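Local coordinates for protein LRIM1 (Anopheles gambiae, PDB 3O53) that forms a heterodimeric complex with the leucine-rich repeat protein APL1C that regulates complement-like immunity in the mosquito, and is seen here as its leucine-rich repeat domain, at residues Gln93-Gly98 against Ser112-Ser117; Ser144-Leu149 against Asp169-Leu174; Asp157-Ala162 against Asn179-Val184; Glu240-Arg245 against Gln262-Val267. One frame throughout, in Å; residues are numbered along the deposited sequence.

Interaction 1: Gln93-Gly98 against Ser112-Ser117; sequences QELLVG and SRVSCS
L95 and V97 trade backbone hydrogen bonds with R113, S115 and S117 as two neighbouring strands, 94-97 and 113-116, run parallel at 7° with their axes 4.7 Å apart. L95 N and V97 N donate to R113 O and S115 O, while S115 N and S117 N return the bond to L95 O and V97 O; S112 N to Q93 O, at 2.9 Å, opens the series. Between these bonds the CA hydrogens of E94, V114, L96 and C116 also face carbonyl oxygens. This is the repetitive bonding of a leucine-rich repeat solenoid, seen on a flank where three strands lie in order, 73-76 pairing with the other edge of 94-97.

Apolar side chains L95, V97, V114 and C116 share the buried face. With CG1 anti to its carbonyl carbon (chi1 -55°), V97 has CG2 between its own backbone N and carbonyl carbon, and there CG2 meets C116 SG at 4.0 Å; that sulfur is tied to C142 in a disulfide. L95 CD2 reaches V114 CG1 at 4.2 Å, and both residues also pack on L104.

On the other face, E94 and R113 lie side by side through their CG atoms, 4.1 Å apart, with no ion pair between them; R113 NE turns back to S112 O instead, at 2.8 Å. A water links L95 O to S115 OG, which it meets at 2.6 Å.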
loop_
_atom_site.group_PDB
_atom_site.type_symbol
_atom_site.label_atom_id
_atom_site.label_comp_id
_atom_site.label_asym_id
_atom_site.label_seq_id
_atom_site.Cartn_x
_atom_site.Cartn_y
_atom_site.Cartn_z
ATOM N N GLN A 93 -2.041 -13.693 -10.760
ATOM C CA GLN A 93 -2.604 -14.064 -9.468
ATOM C C GLN A 93 -1.521 -14.292 -8.420
ATOM O O GLN A 93 -1.695 -13.928 -7.262
ATOM C CB GLN A 93 -3.468 -15.323 -9.611
ATOM C CG GLN A 93 -4.628 -15.144 -10.578
ATOM C CD GLN A 93 -5.520 -16.368 -10.660
ATOM O OE1 GLN A 93 -5.037 -17.495 -10.687
ATOM N NE2 GLN A 93 -6.829 -16.148 -10.707
ATOM N N GLU A 94 -0.403 -14.900 -8.810
ATOM C CA GLU A 94 0.681 -15.123 -7.860
ATOM C C GLU A 94 2.005 -14.693 -8.466
ATOM O O GLU A 94 2.335 -15.049 -9.587
ATOM C CB GLU A 94 0.738 -16.596 -7.430
ATOM C CG GLU A 94 -0.586 -17.122 -6.899
ATOM C CD GLU A 94 -0.458 -18.518 -6.315
ATOM O OE1 GLU A 94 0.588 -18.810 -5.698
ATOM O OE2 GLU A 94 -1.401 -19.321 -6.476
ATOM N N LEU A 95 2.773 -13.940 -7.701
ATOM C CA LEU A 95 3.964 -13.292 -8.219
ATOM C C LEU A 95 5.152 -13.642 -7.337
ATOM O O LEU A 95 5.061 -13.563 -6.117
ATOM C CB LEU A 95 3.732 -11.769 -8.234
ATOM C CG LEU A 95 4.895 -10.815 -8.498
ATOM C CD1 LEU A 95 5.491 -11.106 -9.863
ATOM C CD2 LEU A 95 4.408 -9.352 -8.389
ATOM N N LEU A 96 6.264 -14.034 -7.956
ATOM C CA LEU A 96 7.496 -14.294 -7.223
ATOM C C LEU A 96 8.663 -13.579 -7.893
ATOM O O LEU A 96 8.856 -13.692 -9.097
ATOM C CB LEU A 96 7.799 -15.797 -7.189
ATOM C CG LEU A 96 6.692 -16.702 -6.647
ATOM C CD1 LEU A 96 5.668 -16.970 -7.721
ATOM C CD2 LEU A 96 7.272 -18.016 -6.122
ATOM N N VAL A 97 9.461 -12.867 -7.110
ATOM C CA VAL A 97 10.583 -12.140 -7.675
ATOM C C VAL A 97 11.853 -12.361 -6.856
ATOM O O VAL A 97 11.806 -12.916 -5.756
ATOM C CB VAL A 97 10.241 -10.641 -7.831
ATOM C CG1 VAL A 97 8.966 -10.501 -8.651
ATOM C CG2 VAL A 97 10.074 -9.977 -6.477
ATOM N N GLY A 98 12.983 -11.931 -7.412
ATOM C CA GLY A 98 14.296 -12.296 -6.910
ATOM C C GLY A 98 14.914 -11.336 -5.914
ATOM O O GLY A 98 14.263 -10.392 -5.459
ATOM N N SER A 112 -3.033 -12.223 -5.394
ATOM C CA SER A 112 -3.359 -12.602 -4.033
ATOM C C SER A 112 -2.128 -13.114 -3.279
ATOM O O SER A 112 -2.211 -13.357 -2.079
ATOM C CB SER A 112 -4.482 -13.661 -3.999
ATOM O OG SER A 112 -4.088 -14.845 -4.679
ATOM N N ARG A 113 -0.990 -13.265 -3.966
ATOM C CA ARG A 113 0.246 -13.715 -3.315
ATOM C C ARG A 113 1.466 -13.039 -3.953
ATOM O O ARG A 113 1.605 -13.016 -5.175
ATOM C CB ARG A 113 0.433 -15.253 -3.414
ATOM C CG ARG A 113 -0.756 -16.106 -2.971
ATOM C CD ARG A 113 -0.846 -16.306 -1.453
ATOM N NE ARG A 113 -2.167 -15.905 -0.974
ATOM C CZ ARG A 113 -3.139 -16.718 -0.576
ATOM N NH1 ARG A 113 -2.986 -18.035 -0.541
ATOM N NH2 ARG A 113 -4.283 -16.188 -0.181
ATOM N N VAL A 114 2.349 -12.495 -3.121
ATOM C CA VAL A 114 3.627 -11.977 -3.596
ATOM C C VAL A 114 4.738 -12.558 -2.732
ATOM O O VAL A 114 4.594 -12.671 -1.516
ATOM C CB VAL A 114 3.689 -10.436 -3.527
ATOM C CG1 VAL A 114 4.941 -9.916 -4.233
ATOM C CG2 VAL A 114 2.440 -9.815 -4.152
ATOM N N SER A 115 5.846 -12.923 -3.366
ATOM C CA SER A 115 6.990 -13.480 -2.656
ATOM C C SER A 115 8.244 -12.809 -3.183
ATOM O O SER A 115 8.387 -12.646 -4.390
ATOM C CB SER A 115 7.080 -14.995 -2.890
ATOM O OG SER A 115 5.824 -15.630 -2.676
ATOM N N CYS A 116 9.148 -12.417 -2.289
ATOM C CA CYS A 116 10.393 -11.765 -2.688
ATOM C C CYS A 116 11.574 -12.455 -2.000
ATOM O O CYS A 116 11.610 -12.537 -0.777
ATOM C CB CYS A 116 10.357 -10.278 -2.301
ATOM S SG CYS A 116 8.839 -9.402 -2.769
ATOM N N SER A 117 12.524 -12.964 -2.781
ATOM C CA SER A 117 13.721 -13.605 -2.230
ATOM C C SER A 117 14.467 -12.663 -1.297
ATOM O O SER A 117 14.504 -11.456 -1.525
ATOM C CB SER A 117 14.670 -14.023 -3.353
ATOM O OG SER A 117 14.022 -14.871 -4.277
HETATM O O HOH W 1 -3.432 -17.465 -4.957
HETATM O O HOH W 2 3.973 -15.455 -4.447
HETATM O O HOH W 3 13.452 -9.595 -2.837
#

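Interaction 2: Ser144-Leu149 against Asp169-Leu174; sequences SRVQYL and DTLEHL
T170 puts its hydroxyl on V146: OG1, set between its own backbone N and carbonyl carbon (chi1 58°), donates to V146 O at 2.7 Å from above the carbonyl plane. Its methyl, CG2, lies over one face of the R145 guanidinium, toward the rim and 3.7 Å from NH1. At L171 the side chain runs beside that of V146, and CD1 touches V146 CG1 at 3.9 Å. E172 comes next and makes a double link with Q147. Its backbone N bonds straight to Q147 O at 2.8 Å, and its extended side chain lies alongside that of Q147, where Q147 NE2 donates to E172 OE2 at 3.0 Å from above the carboxylate plane. H173 N is a second donor to Q147 O, so two adjacent amides grip one oxygen. The H173 CB packs on Y148 CD1 at 3.6 Å, the two rings oblique at 54°, while ND1 of H173 turns to T195. H173 O then takes the amide of L149, and L174 CD1 meets L149 CD2 at 3.9 Å on the buried face. Short parallel strands, one per repeat, with leucines such as L149, L171 and L174 turned into the solenoid core, are the signature of consecutive leucine-rich repeats.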
loop_
_atom_site.group_PDB
_atom_site.type_symbol
_atom_site.label_atom_id
_atom_site.label_comp_id
_atom_site.label_asym_id
_atom_site.label_seq_id
_atom_site.Cartn_x
_atom_site.Cartn_y
_atom_site.Cartn_z
ATOM N N SER A 144 10.211 -7.020 4.223
ATOM C CA SER A 144 11.485 -6.582 4.803
ATOM C C SER A 144 12.096 -5.415 4.039
ATOM O O SER A 144 12.244 -5.471 2.817
ATOM C CB SER A 144 12.509 -7.726 4.818
ATOM O OG SER A 144 11.989 -8.887 5.441
ATOM N N ARG A 145 12.481 -4.375 4.780
ATOM C CA ARG A 145 13.208 -3.240 4.222
ATOM C C ARG A 145 12.405 -2.552 3.125
ATOM O O ARG A 145 12.955 -1.972 2.186
ATOM C CB ARG A 145 14.589 -3.682 3.715
ATOM C CG ARG A 145 15.459 -4.281 4.821
ATOM C CD ARG A 145 16.912 -4.450 4.400
ATOM N NE ARG A 145 17.461 -3.216 3.842
ATOM C CZ ARG A 145 17.807 -2.152 4.561
ATOM N NH1 ARG A 145 17.663 -2.155 5.879
ATOM N NH2 ARG A 145 18.294 -1.077 3.958
ATOM N N VAL A 146 11.089 -2.609 3.267
ATOM C CA VAL A 146 10.198 -1.868 2.399
ATOM C C VAL A 146 10.258 -0.371 2.722
ATOM O O VAL A 146 10.241 0.042 3.876
ATOM C CB VAL A 146 8.750 -2.362 2.553
ATOM C CG1 VAL A 146 7.841 -1.613 1.601
ATOM C CG2 VAL A 146 8.680 -3.863 2.295
ATOM N N GLN A 147 10.324 0.438 1.680
ATOM C CA GLN A 147 10.381 1.877 1.841
ATOM C C GLN A 147 9.021 2.476 1.487
ATOM O O GLN A 147 8.503 3.325 2.192
ATOM C CB GLN A 147 11.473 2.449 0.933
ATOM C CG GLN A 147 11.628 3.960 1.022
ATOM C CD GLN A 147 12.934 4.450 0.415
ATOM O OE1 GLN A 147 13.301 4.062 -0.687
ATOM N NE2 GLN A 147 13.635 5.307 1.138
ATOM N N TYR A 148 8.450 2.015 0.383
ATOM C CA TYR A 148 7.169 2.510 -0.085
ATOM C C TYR A 148 6.256 1.305 -0.317
ATOM O O TYR A 148 6.629 0.373 -1.015
ATOM C CB TYR A 148 7.377 3.289 -1.383
ATOM C CG TYR A 148 6.119 3.860 -1.977
ATOM C CD1 TYR A 148 5.786 5.199 -1.803
ATOM C CD2 TYR A 148 5.265 3.064 -2.724
ATOM C CE1 TYR A 148 4.631 5.724 -2.354
ATOM C CE2 TYR A 148 4.112 3.577 -3.278
ATOM C CZ TYR A 148 3.799 4.902 -3.091
ATOM O OH TYR A 148 2.645 5.393 -3.647
ATOM N N LEU A 149 5.068 1.318 0.275
ATOM C CA LEU A 149 4.142 0.199 0.127
ATOM C C LEU A 149 2.753 0.712 -0.178
ATOM O O LEU A 149 2.102 1.323 0.671
ATOM C CB LEU A 149 4.102 -0.660 1.393
ATOM C CG LEU A 149 3.177 -1.889 1.335
ATOM C CD1 LEU A 149 3.459 -2.763 0.108
ATOM C CD2 LEU A 149 3.315 -2.720 2.593
ATOM N N ASP A 169 12.613 0.285 10.160
ATOM C CA ASP A 169 13.612 1.336 9.996
ATOM C C ASP A 169 13.638 1.936 8.594
ATOM O O ASP A 169 14.330 2.928 8.358
ATOM C CB ASP A 169 15.000 0.793 10.340
ATOM C CG ASP A 169 15.125 0.405 11.799
ATOM O OD1 ASP A 169 14.326 0.909 12.617
ATOM O OD2 ASP A 169 16.020 -0.402 12.126
ATOM N N THR A 170 12.880 1.349 7.673
ATOM C CA THR A 170 12.915 1.766 6.275
ATOM C C THR A 170 11.600 2.348 5.754
ATOM O O THR A 170 11.598 3.137 4.808
ATOM C CB THR A 170 13.278 0.577 5.364
ATOM O OG1 THR A 170 12.325 -0.476 5.553
ATOM C CG2 THR A 170 14.675 0.061 5.686
ATOM N N LEU A 171 10.480 1.955 6.348
ATOM C CA LEU A 171 9.180 2.289 5.774
ATOM C C LEU A 171 8.921 3.790 5.880
ATOM O O LEU A 171 8.990 4.368 6.958
ATOM C CB LEU A 171 8.058 1.500 6.462
ATOM C CG LEU A 171 6.698 1.519 5.753
ATOM C CD1 LEU A 171 6.786 0.857 4.385
ATOM C CD2 LEU A 171 5.612 0.848 6.593
ATOM N N GLU A 172 8.622 4.406 4.743
ATOM C CA GLU A 172 8.352 5.837 4.674
ATOM C C GLU A 172 6.903 6.128 4.300
ATOM O O GLU A 172 6.327 7.095 4.766
ATOM C CB GLU A 172 9.295 6.496 3.664
ATOM C CG GLU A 172 10.757 6.409 4.092
ATOM C CD GLU A 172 11.719 7.062 3.117
ATOM O OE1 GLU A 172 11.278 7.527 2.044
ATOM O OE2 GLU A 172 12.927 7.104 3.431
ATOM N N HIS A 173 6.315 5.288 3.458
ATOM C CA HIS A 173 4.948 5.509 3.012
ATOM C C HIS A 173 4.164 4.201 3.042
ATOM O O HIS A 173 4.590 3.199 2.466
ATOM C CB HIS A 173 4.929 6.081 1.591
ATOM C CG HIS A 173 5.681 7.371 1.444
ATOM N ND1 HIS A 173 5.159 8.587 1.830
ATOM C CD2 HIS A 173 6.913 7.633 0.947
ATOM C CE1 HIS A 173 6.036 9.543 1.578
ATOM N NE2 HIS A 173 7.109 8.991 1.042
ATOM N N LEU A 174 3.011 4.225 3.700
ATOM C CA LEU A 174 2.122 3.065 3.758
ATOM C C LEU A 174 0.725 3.512 3.329
ATOM O O LEU A 174 0.097 4.290 4.029
ATOM C CB LEU A 174 2.093 2.499 5.187
ATOM C CG LEU A 174 1.216 1.265 5.457
ATOM C CD1 LEU A 174 1.517 0.163 4.476
ATOM C CD2 LEU A 174 1.401 0.770 6.899
#

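Interaction 3: Asp157-Ala162 against Asn179-Val184; sequences DTVNFA and NFIYDV
D157 and Y182 cross obliquely, the carboxylate plane turned 51° from the ring. CG of D157 is anti to its backbone N (chi1 -157°), and OD2 comes to the ring at its edge, near the ring plane. It is modelled 2.9 Å from Y182 CE2, close enough that the exact distance is doubtful. CG of Y182 lies between its own backbone N and carbonyl carbon (chi1 76°), 3.9 Å from D157 O. One ring face carries D183 CB toward the rim, and the ring also meets that of H312, a residue of the C-terminal tag.

On the buried side, CG2 of V159 meets CD1 of I181 at a slant, 3.6 Å away. V184 sends its two methyls to different partners: CG2 to V159 CB, and CG1 obliquely against the F161 ring at CE2, 3.6 Å away.

The backbone joins these two sides. Y182 N donates to D157 O at 2.9 Å, and V159 N to D183 O at 3.0 Å, as strands 158-160 and 183-185 pair in parallel on a flank of the leucine-rich repeat solenoid. A water links D157 OD1 to F180 O, which it meets at 2.7 Å. The contact thus divides by chemistry: hydrocarbon packs inside, whereas outside the D157 carboxylate accepts a hydrogen bond from a water that bridges it to the opposite backbone.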
loop_
_atom_site.group_PDB
_atom_site.type_symbol
_atom_site.label_atom_id
_atom_site.label_comp_id
_atom_site.label_asym_id
_atom_site.label_seq_id
_atom_site.Cartn_x
_atom_site.Cartn_y
_atom_site.Cartn_z
ATOM N N ASP A 157 -8.690 -6.967 5.445
ATOM C CA ASP A 157 -9.721 -6.928 6.475
ATOM C C ASP A 157 -9.166 -6.441 7.806
ATOM O O ASP A 157 -9.882 -5.845 8.611
ATOM C CB ASP A 157 -10.320 -8.334 6.651
ATOM C CG ASP A 157 -11.706 -8.303 7.243
ATOM O OD1 ASP A 157 -12.563 -7.568 6.710
ATOM O OD2 ASP A 157 -11.942 -9.011 8.238
ATOM N N THR A 158 -7.886 -6.703 8.049
ATOM C CA THR A 158 -7.259 -6.245 9.282
ATOM C C THR A 158 -5.779 -5.977 9.059
ATOM O O THR A 158 -5.181 -6.460 8.094
ATOM C CB THR A 158 -7.418 -7.276 10.441
ATOM O OG1 THR A 158 -6.568 -8.398 10.209
ATOM C CG2 THR A 158 -8.849 -7.764 10.561
ATOM N N VAL A 159 -5.195 -5.197 9.963
ATOM C CA VAL A 159 -3.788 -4.844 9.887
ATOM C C VAL A 159 -3.118 -5.066 11.238
ATOM O O VAL A 159 -3.619 -4.628 12.268
ATOM C CB VAL A 159 -3.600 -3.364 9.492
ATOM C CG1 VAL A 159 -2.137 -2.930 9.699
ATOM C CG2 VAL A 159 -4.028 -3.154 8.039
ATOM N N ASN A 160 -1.973 -5.740 11.215
ATOM C CA ASN A 160 -1.145 -5.914 12.394
ATOM C C ASN A 160 0.235 -5.358 12.064
ATOM O O ASN A 160 0.973 -5.948 11.276
ATOM C CB ASN A 160 -1.063 -7.402 12.766
ATOM C CG ASN A 160 -0.194 -7.667 13.995
ATOM O OD1 ASN A 160 0.486 -6.775 14.510
ATOM N ND2 ASN A 160 -0.211 -8.911 14.463
ATOM N N PHE A 161 0.571 -4.215 12.648
ATOM C CA PHE A 161 1.801 -3.517 12.306
ATOM C C PHE A 161 3.031 -4.381 12.511
ATOM O O PHE A 161 4.008 -4.237 11.798
ATOM C CB PHE A 161 1.943 -2.228 13.125
ATOM C CG PHE A 161 1.048 -1.107 12.657
ATOM C CD1 PHE A 161 0.948 -0.799 11.303
ATOM C CD2 PHE A 161 0.317 -0.358 13.571
ATOM C CE1 PHE A 161 0.123 0.237 10.864
ATOM C CE2 PHE A 161 -0.507 0.681 13.146
ATOM C CZ PHE A 161 -0.606 0.983 11.790
ATOM N N ALA A 162 2.982 -5.269 13.496
ATOM C CA ALA A 162 4.084 -6.183 13.751
ATOM C C ALA A 162 4.487 -6.956 12.495
ATOM O O ALA A 162 5.649 -7.338 12.334
ATOM C CB ALA A 162 3.712 -7.151 14.873
ATOM N N ASN A 179 -9.491 -0.216 1.498
ATOM C CA ASN A 179 -9.595 -1.627 1.786
ATOM C C ASN A 179 -10.831 -1.780 2.662
ATOM O O ASN A 179 -11.747 -0.954 2.588
ATOM C CB ASN A 179 -8.319 -2.125 2.461
ATOM C CG ASN A 179 -7.208 -2.407 1.462
ATOM O OD1 ASN A 179 -7.127 -3.491 0.902
ATOM N ND2 ASN A 179 -6.334 -1.428 1.250
ATOM N N PHE A 180 -10.879 -2.812 3.493
ATOM C CA PHE A 180 -12.041 -2.995 4.356
ATOM C C PHE A 180 -11.594 -3.231 5.785
ATOM O O PHE A 180 -12.201 -4.010 6.521
ATOM C CB PHE A 180 -12.894 -4.147 3.820
ATOM C CG PHE A 180 -13.408 -3.889 2.446
ATOM C CD1 PHE A 180 -14.567 -3.158 2.259
ATOM C CD2 PHE A 180 -12.695 -4.310 1.333
ATOM C CE1 PHE A 180 -15.029 -2.866 0.977
ATOM C CE2 PHE A 180 -13.154 -4.027 0.048
ATOM C CZ PHE A 180 -14.323 -3.301 -0.125
ATOM N N ILE A 181 -10.527 -2.531 6.169
ATOM C CA ILE A 181 -9.875 -2.754 7.458
ATOM C C ILE A 181 -10.788 -2.352 8.615
ATOM O O ILE A 181 -11.170 -1.190 8.737
ATOM C CB ILE A 181 -8.543 -1.972 7.531
ATOM C CG1 ILE A 181 -7.563 -2.541 6.498
ATOM C CG2 ILE A 181 -7.948 -2.044 8.929
ATOM C CD1 ILE A 181 -6.498 -1.544 6.059
ATOM N N TYR A 182 -11.146 -3.319 9.459
ATOM C CA TYR A 182 -12.023 -3.037 10.593
ATOM C C TYR A 182 -11.255 -3.049 11.912
ATOM O O TYR A 182 -11.767 -2.594 12.942
ATOM C CB TYR A 182 -13.195 -4.031 10.647
ATOM C CG TYR A 182 -12.814 -5.390 11.173
ATOM C CD1 TYR A 182 -13.011 -5.719 12.507
ATOM C CD2 TYR A 182 -12.261 -6.349 10.336
ATOM C CE1 TYR A 182 -12.670 -6.968 12.996
ATOM C CE2 TYR A 182 -11.911 -7.602 10.818
ATOM C CZ TYR A 182 -12.116 -7.904 12.148
ATOM O OH TYR A 182 -11.773 -9.148 12.622
ATOM N N ASP A 183 -10.017 -3.531 11.880
ATOM C CA ASP A 183 -9.210 -3.598 13.099
ATOM C C ASP A 183 -7.728 -3.392 12.801
ATOM O O ASP A 183 -7.198 -3.925 11.829
ATOM C CB ASP A 183 -9.407 -4.959 13.777
ATOM C CG ASP A 183 -8.753 -5.029 15.151
ATOM O OD1 ASP A 183 -9.030 -4.152 15.995
ATOM O OD2 ASP A 183 -7.959 -5.964 15.385
ATOM N N VAL A 184 -7.064 -2.610 13.639
ATOM C CA VAL A 184 -5.622 -2.441 13.539
ATOM C C VAL A 184 -5.024 -2.720 14.913
ATOM O O VAL A 184 -5.594 -2.350 15.930
ATOM C CB VAL A 184 -5.241 -1.002 13.100
ATOM C CG1 VAL A 184 -3.732 -0.816 13.102
ATOM C CG2 VAL A 184 -5.807 -0.682 11.717
HETATM O O HOH W 4 -14.245 -5.696 6.991
HETATM O O HOH W 5 -5.619 -6.395 13.470
#

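Interaction 4: Glu240-Arg245 against Gln262-Val267; sequences EHFDLR and QRVQTV
F242 offers one ring face to V264, whose CG1 sits over the centre, 3.6 Å from the centroid and 4° off the normal, a CH-pi contact. Here the C-terminal end of the leucine-rich repeat solenoid is covered: 241-243 is an edge strand of the main parallel array, and helix 262-276 lies across it, its first turns, 262-267, crossing the strand at -80°. The phenylalanine CG is anti to the backbone N (chi1 -173°). Both valines hold CG1 anti to their own backbone N. V264 CG1 covers the ring face, while V267 CG1, one turn on, meets F242 CB at 3.8 Å. F257 of helix 251-259 packs on both F242 and V264. Beyond the apolar patch, D243 closes an Asx turn with R245 N, and R245 grips its carboxylate side-on, NE to OD1 and NH2 to OD2 of D243, the latter a salt bridge. V267 CG1 also reaches the backbone just before the strand, lying 3.6 Å from E240 C.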
loop_
_atom_site.group_PDB
_atom_site.type_symbol
_atom_site.label_atom_id
_atom_site.label_comp_id
_atom_site.label_asym_id
_atom_site.label_seq_id
_atom_site.Cartn_x
_atom_site.Cartn_y
_atom_site.Cartn_z
ATOM N N GLU A 240 1.785 17.602 9.629
ATOM C CA GLU A 240 1.299 18.740 8.835
ATOM C C GLU A 240 -0.090 18.480 8.234
ATOM O O GLU A 240 -0.753 19.401 7.775
ATOM C CB GLU A 240 2.261 19.035 7.689
ATOM C CG GLU A 240 3.698 19.267 8.103
ATOM C CD GLU A 240 4.626 19.419 6.904
ATOM O OE1 GLU A 240 4.151 19.255 5.758
ATOM O OE2 GLU A 240 5.828 19.699 7.109
ATOM N N HIS A 241 -0.521 17.222 8.217
ATOM C CA HIS A 241 -1.780 16.862 7.567
ATOM C C HIS A 241 -2.439 15.768 8.398
ATOM O O HIS A 241 -1.855 14.709 8.628
ATOM C CB HIS A 241 -1.524 16.403 6.120
ATOM C CG HIS A 241 -2.753 15.941 5.392
ATOM N ND1 HIS A 241 -3.342 16.673 4.381
ATOM C CD2 HIS A 241 -3.495 14.812 5.515
ATOM C CE1 HIS A 241 -4.392 16.020 3.913
ATOM N NE2 HIS A 241 -4.512 14.890 4.590
ATOM N N PHE A 242 -3.641 16.049 8.881
ATOM C CA PHE A 242 -4.310 15.182 9.827
ATOM C C PHE A 242 -5.790 15.192 9.473
ATOM O O PHE A 242 -6.480 16.183 9.704
ATOM C CB PHE A 242 -4.066 15.706 11.249
ATOM C CG PHE A 242 -4.577 14.806 12.344
ATOM C CD1 PHE A 242 -3.798 13.771 12.833
ATOM C CD2 PHE A 242 -5.823 15.025 12.910
ATOM C CE1 PHE A 242 -4.265 12.960 13.857
ATOM C CE2 PHE A 242 -6.293 14.225 13.933
ATOM C CZ PHE A 242 -5.520 13.192 14.413
ATOM N N ASP A 243 -6.280 14.087 8.913
ATOM C CA ASP A 243 -7.631 14.062 8.347
ATOM C C ASP A 243 -8.490 12.945 8.951
ATOM O O ASP A 243 -8.339 11.774 8.594
ATOM C CB ASP A 243 -7.534 13.880 6.832
ATOM C CG ASP A 243 -8.849 14.109 6.122
ATOM O OD1 ASP A 243 -9.879 14.246 6.807
ATOM O OD2 ASP A 243 -8.851 14.138 4.868
ATOM N N LEU A 244 -9.399 13.327 9.846
ATOM C CA LEU A 244 -10.341 12.395 10.462
ATOM C C LEU A 244 -11.772 12.744 10.084
ATOM O O LEU A 244 -12.704 12.455 10.834
ATOM C CB LEU A 244 -10.226 12.441 11.985
ATOM C CG LEU A 244 -8.862 12.170 12.594
ATOM C CD1 LEU A 244 -8.975 12.110 14.107
ATOM C CD2 LEU A 244 -8.273 10.881 12.043
ATOM N N ARG A 245 -11.947 13.404 8.941
ATOM C CA ARG A 245 -13.276 13.743 8.461
ATOM C C ARG A 245 -14.072 12.472 8.184
ATOM O O ARG A 245 -13.487 11.421 7.960
ATOM C CB ARG A 245 -13.181 14.557 7.171
ATOM C CG ARG A 245 -12.676 15.978 7.344
ATOM C CD ARG A 245 -12.607 16.643 5.990
ATOM N NE ARG A 245 -11.724 15.897 5.095
ATOM C CZ ARG A 245 -11.760 15.947 3.768
ATOM N NH1 ARG A 245 -12.647 16.708 3.141
ATOM N NH2 ARG A 245 -10.900 15.225 3.065
ATOM N N GLN A 262 -2.951 19.740 21.561
ATOM C CA GLN A 262 -3.493 21.017 21.114
ATOM C C GLN A 262 -3.058 21.394 19.702
ATOM O O GLN A 262 -3.859 21.895 18.908
ATOM C CB GLN A 262 -3.094 22.127 22.095
ATOM C CG GLN A 262 -3.959 22.175 23.342
ATOM C CD GLN A 262 -5.435 22.291 23.009
ATOM O OE1 GLN A 262 -5.806 22.806 21.952
ATOM N NE2 GLN A 262 -6.285 21.808 23.905
ATOM N N ARG A 263 -1.785 21.177 19.392
ATOM C CA ARG A 263 -1.278 21.462 18.055
ATOM C C ARG A 263 -1.918 20.564 16.992
ATOM O O ARG A 263 -2.079 20.967 15.839
ATOM C CB ARG A 263 0.237 21.294 18.001
ATOM C CG ARG A 263 0.803 21.582 16.623
ATOM C CD ARG A 263 2.316 21.466 16.576
ATOM N NE ARG A 263 2.834 21.832 15.260
ATOM C CZ ARG A 263 2.791 21.033 14.197
ATOM N NH1 ARG A 263 2.260 19.824 14.306
ATOM N NH2 ARG A 263 3.279 21.439 13.032
ATOM N N VAL A 264 -2.264 19.339 17.365
ATOM C CA VAL A 264 -2.922 18.450 16.418
ATOM C C VAL A 264 -4.302 19.019 16.086
ATOM O O VAL A 264 -4.744 18.952 14.944
ATOM C CB VAL A 264 -3.021 16.998 16.954
ATOM C CG1 VAL A 264 -3.761 16.104 15.952
ATOM C CG2 VAL A 264 -1.624 16.444 17.237
ATOM N N GLN A 265 -4.971 19.605 17.074
ATOM C CA GLN A 265 -6.287 20.182 16.831
ATOM C C GLN A 265 -6.182 21.277 15.774
ATOM O O GLN A 265 -7.069 21.438 14.934
ATOM C CB GLN A 265 -6.888 20.756 18.115
ATOM C CG GLN A 265 -8.291 21.312 17.917
ATOM C CD GLN A 265 -8.911 21.833 19.199
ATOM O OE1 GLN A 265 -8.586 21.371 20.292
ATOM N NE2 GLN A 265 -9.820 22.794 19.068
ATOM N N THR A 266 -5.085 22.025 15.831
ATOM C CA THR A 266 -4.829 23.112 14.899
ATOM C C THR A 266 -4.517 22.567 13.509
ATOM O O THR A 266 -4.964 23.113 12.499
ATOM C CB THR A 266 -3.644 23.956 15.389
ATOM O OG1 THR A 266 -3.984 24.541 16.652
ATOM C CG2 THR A 266 -3.285 25.049 14.378
ATOM N N VAL A 267 -3.755 21.479 13.465
ATOM C CA VAL A 267 -3.420 20.839 12.200
ATOM C C VAL A 267 -4.682 20.271 11.550
ATOM O O VAL A 267 -4.838 20.334 10.341
ATOM C CB VAL A 267 -2.371 19.722 12.383
ATOM C CG1 VAL A 267 -2.181 18.946 11.083
ATOM C CG2 VAL A 267 -1.045 20.308 12.858
#

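How the interactions relate
Interactions 1 to 3 each join successive coils of the leucine-rich repeat solenoid by parallel strand pairing, and interaction 4 differs in laying a helix over the strand at the C-terminal end. Interactions 2 and 3 interleave along the chain, belong to different strand sets of the same coils, and touch where L174 CD2 meets F161 CE1 at 4.2 Å; their centres are about 17 Å apart. Interaction 1 lies earlier in the solenoid, its centre about 38 Å from that of interaction 4, on the opposite side of the chain's centre. The glycan attached to N64 touches neither interaction 1 nor interaction 2: bound NAG is about 13 Å from the side chains of V97 and Y148.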